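Local coordinates for glycoside hydrolase family 16 protein (Akkermansia muciniphila, PDB 6T2N) that probably acts as an endo-beta-galactosidase of the O-glycanase type, cutting within mucin O-glycan chains to initiate their breakdown by a gut bacterium, at residues L199-G203 with T253-N257. Residues are numbered along the deposited sequence; the frame is centred on the assembly and turned at random.
Sequences LSPDG and TNYAN
Tyr255 lies against the 199–203 loop, its ring running from Gly203 at the CB end to Ser200 at the hydroxyl. Over one face sits Gly203, whose CA stands 3.7 Å from the centroid of the Tyr255 ring, 30° off the normal, in a CH-pi contact. Ser200 O meets the edge, near the ring plane and 3.3 Å from Tyr255 CE1. At the far end the backbone N of Ser200 gives a weak but fairly straight hydrogen bond to Tyr255 OH (3.3 Å, 166°). With CG anti to the carbonyl carbon and beside the backbone N (chi1 -78°), the ring is directed along the 199–203 loop. Leu199 CB lies 3.9 Å from Tyr255 OH, and the leucine's CD1 reaches on to Thr253, 3.7 Å from both its CB and CG2, the two side chains crossing at about a right angle.

Both segments are loops of the family 16 beta-sandwich: 199–203 follows strand 192–198, the other connects strands 243–249 and 267–275, and the contact joins them at the periphery of the fold.

Further out, Tyr255 OH is hydrogen-bonded to Val176 O, and Trp172 packs edge-to-face with the ring. A leucine here has neither hydroxyl nor ring, and would probably leave Ser200 N and Val176 O without that partner and Gly203 CA without its CH-pi contact. Thr253 OG1 is held by Asn261 ND2, while Asp202 OD1 accepts from Val204 N.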
loop_
_atom_site.group_PDB
_atom_site.type_symbol
_atom_site.label_atom_id
_atom_site.label_comp_id
_atom_site.label_asym_id
_atom_site.label_seq_id
_atom_site.Cartn_x
_atom_site.Cartn_y
_atom_site.Cartn_z
ATOM N N LEU A 199 -12.461 2.005 6.661
ATOM C CA LEU A 199 -13.501 3.065 6.518
ATOM C C LEU A 199 -14.359 3.071 7.766
ATOM O O LEU A 199 -14.388 2.046 8.509
ATOM C CB LEU A 199 -14.387 2.856 5.288
ATOM C CG LEU A 199 -15.476 1.791 5.323
ATOM C CD1 LEU A 199 -16.413 2.147 4.200
ATOM C CD2 LEU A 199 -14.988 0.364 5.104
ATOM N N SER A 200 -14.981 4.194 8.038
ATOM C CA SER A 200 -15.790 4.286 9.259
ATOM C C SER A 200 -17.195 3.814 8.913
ATOM O O SER A 200 -17.565 3.737 7.744
ATOM C CB SER A 200 -15.745 5.637 9.845
ATOM O OG SER A 200 -16.787 6.414 9.310
ATOM N N PRO A 201 -17.960 3.366 9.920
ATOM C CA PRO A 201 -19.234 2.724 9.647
ATOM C C PRO A 201 -20.187 3.753 9.023
ATOM O O PRO A 201 -20.812 3.434 8.074
ATOM C CB PRO A 201 -19.652 2.134 10.996
ATOM C CG PRO A 201 -18.814 2.842 12.055
ATOM C CD PRO A 201 -17.612 3.414 11.349
ATOM N N ASP A 202 -20.226 4.971 9.537
ATOM C CA ASP A 202 -20.985 6.124 8.988
ATOM C C ASP A 202 -19.972 7.233 8.749
ATOM O O ASP A 202 -18.796 7.012 9.073
ATOM C CB ASP A 202 -21.981 6.554 10.045
ATOM C CG ASP A 202 -21.378 6.477 11.440
ATOM O OD1 ASP A 202 -20.174 6.736 11.562
ATOM O OD2 ASP A 202 -22.106 6.143 12.388
ATOM N N GLY A 203 -20.348 8.439 8.364
ATOM C CA GLY A 203 -19.289 9.481 8.312
ATOM C C GLY A 203 -18.779 9.973 9.681
ATOM O O GLY A 203 -17.955 10.855 9.665
ATOM N N THR A 253 -20.911 1.896 1.004
ATOM C CA THR A 253 -19.940 2.763 1.728
ATOM C C THR A 253 -20.346 4.242 1.616
ATOM O O THR A 253 -19.437 5.089 1.657
ATOM C CB THR A 253 -18.509 2.554 1.222
ATOM O OG1 THR A 253 -18.260 3.125 -0.071
ATOM C CG2 THR A 253 -18.189 1.082 1.130
ATOM N N ASN A 254 -21.643 4.555 1.538
ATOM C CA ASN A 254 -22.137 5.951 1.642
ATOM C C ASN A 254 -21.984 6.333 3.150
ATOM O O ASN A 254 -22.449 5.447 4.109
ATOM C CB ASN A 254 -23.586 6.085 1.073
ATOM C CG ASN A 254 -23.678 6.451 -0.443
ATOM O OD1 ASN A 254 -22.758 7.248 -0.839
ATOM N ND2 ASN A 254 -24.233 5.815 -1.274
ATOM N N TYR A 255 -21.573 7.582 3.405
ATOM C CA TYR A 255 -21.493 8.083 4.807
ATOM C C TYR A 255 -22.762 8.873 5.066
ATOM O O TYR A 255 -23.190 9.480 4.098
ATOM C CB TYR A 255 -20.280 8.995 5.056
ATOM C CG TYR A 255 -18.932 8.332 5.231
ATOM C CD1 TYR A 255 -18.800 7.070 5.789
ATOM C CD2 TYR A 255 -17.778 9.014 4.891
ATOM C CE1 TYR A 255 -17.560 6.495 5.979
ATOM C CE2 TYR A 255 -16.526 8.436 5.030
ATOM C CZ TYR A 255 -16.422 7.180 5.595
ATOM O OH TYR A 255 -15.214 6.611 5.763
ATOM N N ALA A 256 -23.197 8.946 6.331
ATOM C CA ALA A 256 -24.456 9.550 6.839
ATOM C C ALA A 256 -24.530 11.035 6.510
ATOM O O ALA A 256 -23.418 11.675 6.422
ATOM C CB ALA A 256 -24.566 9.354 8.331
ATOM N N ASN A 257 -25.799 11.519 6.384
ATOM C CA ASN A 257 -26.241 12.913 6.044
ATOM C C ASN A 257 -25.871 13.188 4.509
ATOM O O ASN A 257 -25.958 12.432 3.502
ATOM C CB ASN A 257 -25.621 13.900 7.034
ATOM C CG ASN A 257 -25.982 13.490 8.445
ATOM O OD1 ASN A 257 -27.115 13.703 8.903
ATOM N ND2 ASN A 257 -25.034 12.860 9.117
#